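Local coordinates for protein probable O-methyltransferase (Mycobacterium tuberculosis, PDB 6JCL) that transfers a methyl group from S-adenosyl-L-methionine to catechol-like compounds such as gallic acid, caffeic acid and dopamine, with the help of a divalent metal cation, at residues S177-A180 / D181-A184; F137-A140 / D141-N144. All blocks are in the same frame, centred on the assembly; numbering follows the deposited sequence.

In the fold
Contact 2 (137-144) leaves the carboxyl end of a central strand and lies at the active site, where it meets both S-adenosyl-L-homocysteine and the strontium held by Asp139, Asp165 and Asn166. Contact 1 (177-184) follows later in the chain, at the start of helix 180-194, and holds strontium ions of its own. The centres of the two contacts are about 13 Å apart, yet the two touch: Ala184 CB packs 3.4 Å from Lys142 O. Contact 1 therefore borders the active site without entering it. The side chain of Asp181 is about 6 Å from that of the metal ligand Asn166, and about 11 Å from the bound S-adenosyl-L-homocysteine.

Contact 1 (S177-A180 / D181-A184); sequences SDDA and DAVA. With SR (strontium ion), chain L; SR (strontium ion), chain M.
Asp179 and Asp181 share one strontium ion at the start of a helix. Their carboxylate planes are turned 72° apart, and OD1 of Asp179 comes 3.2 Å from OD1 of Asp181. Two acidic oxygens would be expected to repel at that range; the shared cation probably offsets the charge. Asp181 grips it with both oxygens, OD1 at 2.5 Å and OD2 at 2.7 Å from the strontium. Asp179 binds chiefly through OD1, also at 2.5 Å from the metal, while its OD2 lies farther off.

The tight part continues into the backbone. With CG anti to the backbone N (chi1 -179°), the Asp179 carboxylate turns back over the first helical turn as an N-cap. Its OD1 accepts a bond from Ala182 N at 3.2 Å, met from above the carboxylate plane, so the same oxygen serves both metal and helix. Asp179 O accepts from Val183 N at 2.9 Å, nearly straight (N-H...O 174°), and Ala180 O takes Ala184 N. Aspartate suits both positions, since a negative side chain would probably be favoured by the partial positive charge of a helix start. The small Ala182 methyl lies against the capping carboxylate, its CB 3.6 Å from Asp179 OD1. Val183 is exposed, but its CG2 lies 3.4 Å from Asp179 O, beside the bond its own N makes there.

The loose part is Ser177, Asp178 and the Ala180 methyl. Asp178, at the centre of an inverse gamma turn, sets off away from the helix, and its OD2 binds a different strontium while OD1 accepts from a water on that ion.

The segment ends the loop that follows strand 160-165 and opens helix 180-194; Arg169, from that loop, bonds OD2 of Asp181, and Ala184 O accepts from Thr188.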
# COMPACT_ATOMS: atom_id res chain seq x y z
N SER A 177 -23.63 15.07 -4.79
CA SER A 177 -24.43 14.36 -5.78
C SER A 177 -25.12 13.20 -5.08
O SER A 177 -24.61 12.65 -4.10
CB SER A 177 -23.55 13.84 -6.92
OG SER A 177 -24.27 13.02 -7.85
N ASP A 178 -26.31 12.86 -5.55
CA ASP A 178 -27.02 11.67 -5.05
C ASP A 178 -26.34 10.44 -5.63
O ASP A 178 -26.89 9.79 -6.52
CB ASP A 178 -28.49 11.75 -5.45
CG ASP A 178 -29.35 10.71 -4.77
OD1 ASP A 178 -28.81 9.91 -3.97
OD2 ASP A 178 -30.57 10.68 -5.06
N ASP A 179 -25.17 10.09 -5.09
CA ASP A 179 -24.23 9.12 -5.66
C ASP A 179 -23.90 8.18 -4.51
O ASP A 179 -23.12 8.53 -3.63
CB ASP A 179 -23.00 9.85 -6.19
CG ASP A 179 -21.99 8.90 -6.82
OD1 ASP A 179 -21.82 7.76 -6.34
OD2 ASP A 179 -21.36 9.34 -7.80
N ALA A 180 -24.53 7.00 -4.50
CA ALA A 180 -24.48 6.15 -3.32
C ALA A 180 -23.07 5.76 -2.92
O ALA A 180 -22.72 5.82 -1.73
CB ALA A 180 -25.34 4.91 -3.53
N ASP A 181 -22.21 5.37 -3.88
CA ASP A 181 -20.88 4.91 -3.47
C ASP A 181 -19.98 6.06 -3.04
O ASP A 181 -19.14 5.88 -2.15
CB ASP A 181 -20.23 4.09 -4.60
CG ASP A 181 -20.42 4.74 -5.97
OD1 ASP A 181 -21.54 4.57 -6.53
OD2 ASP A 181 -19.51 5.42 -6.47
N ALA A 182 -20.18 7.26 -3.58
CA ALA A 182 -19.40 8.40 -3.13
C ALA A 182 -19.86 8.91 -1.76
O ALA A 182 -19.04 9.22 -0.89
CB ALA A 182 -19.46 9.51 -4.18
N VAL A 183 -21.17 8.96 -1.53
CA VAL A 183 -21.68 9.32 -0.21
C VAL A 183 -21.18 8.34 0.85
O VAL A 183 -20.71 8.73 1.93
CB VAL A 183 -23.21 9.38 -0.23
CG1 VAL A 183 -23.74 9.50 1.18
CG2 VAL A 183 -23.67 10.60 -1.04
N ALA A 184 -21.27 7.04 0.55
CA ALA A 184 -20.80 6.03 1.50
C ALA A 184 -19.30 6.14 1.73
O ALA A 184 -18.82 6.01 2.87
CB ALA A 184 -21.15 4.62 0.98
SR SR L . -21.26 6.29 -8.32
SR SR M . -32.50 9.17 -4.52
O HOH W 1 -30.98 8.72 -2.59

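Contact 2 (F137-A140 / D141-N144); sequences FIDA and DKEN. With SR (strontium ion), chain J; SAH (S-adenosyl-L-homocysteine), chain I.
Ala140 and Asp141 meet where the chain turns off its strand, Ala140 CB lying 3.7 Å from Asp141 OD1. Ala140 CA lies 3.6 Å from O4' of the ribose of S-adenosyl-L-homocysteine, and the small side chain is consistent with so close a passage. With CG lodged between backbone N and carbonyl carbon (chi1 50°), Asp141 faces the adenine, its OD1 3.3 Å from N6 of the ligand; this oxygen is hydrogen-bonded to Tyr148.

Lys142 follows, its chain bent at chi2 (-50°) so that it lies beside Asp139. NZ ends 2.9 Å from Asp139 OD1, bonds Asn166 OD1, and donates to a water that reaches Ile138 O. Asp139 chelates the active-site strontium, OD1 at 2.5 Å and OD2 at 2.6 Å from the metal, while OD2 accepts from the ligand's amino N. One carboxylate thus joins metal to ligand.

Glu143 carries the short 3-10 turn to Asn144, whose ND2 donates to Asp141 OD2 (2.9 Å) on the syn side but 25° out of the carboxylate plane, which probably helps fix its rotation.

This is the Rossmann-like arrangement: strand 133-138 runs between parallel strands 63-67 and 160-165, and the turn leads into helix 145-155, which packs against Ile138.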
# COMPACT_ATOMS: atom_id res chain seq x y z
N PHE A 137 -10.30 -7.37 4.22
CA PHE A 137 -10.50 -6.61 2.98
C PHE A 137 -11.99 -6.37 2.81
O PHE A 137 -12.76 -7.33 2.70
CB PHE A 137 -9.93 -7.36 1.78
CG PHE A 137 -10.12 -6.65 0.46
CD1 PHE A 137 -9.82 -5.30 0.32
CD2 PHE A 137 -10.61 -7.34 -0.64
CE1 PHE A 137 -10.00 -4.64 -0.93
CE2 PHE A 137 -10.80 -6.70 -1.88
CZ PHE A 137 -10.49 -5.34 -2.02
N ILE A 138 -12.41 -5.10 2.78
CA ILE A 138 -13.82 -4.76 2.79
C ILE A 138 -14.18 -4.23 1.40
O ILE A 138 -13.71 -3.15 0.99
CB ILE A 138 -14.16 -3.74 3.89
CG1 ILE A 138 -13.78 -4.33 5.26
CG2 ILE A 138 -15.65 -3.36 3.85
CD1 ILE A 138 -14.15 -3.46 6.46
N ASP A 139 -15.00 -4.98 0.68
CA ASP A 139 -15.28 -4.64 -0.72
C ASP A 139 -16.65 -5.17 -1.14
O ASP A 139 -16.80 -5.83 -2.17
CB ASP A 139 -14.18 -5.20 -1.63
CG ASP A 139 -14.26 -4.62 -3.05
OD1 ASP A 139 -14.81 -3.49 -3.19
OD2 ASP A 139 -13.80 -5.29 -4.02
N ALA A 140 -17.69 -4.86 -0.35
CA ALA A 140 -19.02 -5.38 -0.64
C ALA A 140 -20.01 -4.25 -0.92
O ALA A 140 -19.71 -3.37 -1.75
CB ALA A 140 -19.49 -6.30 0.50
N ASP A 141 -21.18 -4.23 -0.25
CA ASP A 141 -22.14 -3.13 -0.42
C ASP A 141 -21.67 -1.91 0.36
O ASP A 141 -21.41 -2.00 1.57
CB ASP A 141 -23.55 -3.55 0.01
CG ASP A 141 -23.59 -4.19 1.39
OD1 ASP A 141 -22.66 -4.95 1.73
OD2 ASP A 141 -24.56 -3.94 2.12
N LYS A 142 -21.50 -0.77 -0.34
CA LYS A 142 -20.75 0.34 0.27
C LYS A 142 -21.48 0.97 1.45
O LYS A 142 -20.82 1.49 2.36
CB LYS A 142 -20.44 1.42 -0.77
CG LYS A 142 -19.70 0.89 -1.99
CD LYS A 142 -18.47 0.05 -1.62
CE LYS A 142 -17.55 -0.15 -2.83
NZ LYS A 142 -16.58 -1.26 -2.56
N GLU A 143 -22.82 0.97 1.45
CA GLU A 143 -23.53 1.56 2.58
C GLU A 143 -23.27 0.82 3.88
O GLU A 143 -23.52 1.38 4.95
CB GLU A 143 -25.04 1.64 2.31
CG GLU A 143 -25.45 2.85 1.46
CD GLU A 143 -26.16 3.95 2.27
OE1 GLU A 143 -25.73 4.27 3.40
OE2 GLU A 143 -27.16 4.51 1.76
N ASN A 144 -22.73 -0.40 3.83
CA ASN A 144 -22.39 -1.10 5.06
C ASN A 144 -20.90 -1.10 5.36
O ASN A 144 -20.47 -1.81 6.28
CB ASN A 144 -22.91 -2.53 5.01
CG ASN A 144 -24.33 -2.64 5.55
OD1 ASN A 144 -24.66 -2.06 6.60
ND2 ASN A 144 -25.16 -3.40 4.86
SR SR J . -14.02 -3.14 -5.51
N SAH I . -13.64 -8.21 -4.17
CA SAH I . -14.01 -8.61 -5.53
CB SAH I . -15.14 -7.72 -6.05
CG SAH I . -16.35 -7.64 -5.12
SD SAH I . -17.73 -6.86 -5.99
C SAH I . -12.81 -8.54 -6.47
O SAH I . -12.51 -9.47 -7.22
OXT SAH I . -12.11 -7.54 -6.44
C5' SAH I . -18.84 -6.74 -4.57
C4' SAH I . -19.47 -8.07 -4.16
O4' SAH I . -20.14 -7.87 -2.94
C3' SAH I . -20.53 -8.62 -5.13
O3' SAH I . -20.19 -9.96 -5.46
C2' SAH I . -21.83 -8.57 -4.35
O2' SAH I . -22.76 -9.59 -4.71
C1' SAH I . -21.32 -8.65 -2.91
N9 SAH I . -22.25 -8.14 -1.89
C8 SAH I . -23.09 -7.05 -1.99
N7 SAH I . -23.76 -6.94 -0.82
C5 SAH I . -23.35 -7.93 0.01
C6 SAH I . -23.73 -8.27 1.31
N6 SAH I . -24.66 -7.58 1.97
N1 SAH I . -23.12 -9.35 1.91
C2 SAH I . -22.17 -10.10 1.23
N3 SAH I . -21.80 -9.77 -0.06
C4 SAH I . -22.40 -8.69 -0.65
O HOH W 2 -15.86 -1.27 0.12
O HOH W 3 -18.69 -3.04 1.78
O HOH W 4 -17.82 -3.20 -3.54
O HOH W 5 -12.90 -4.84 -7.03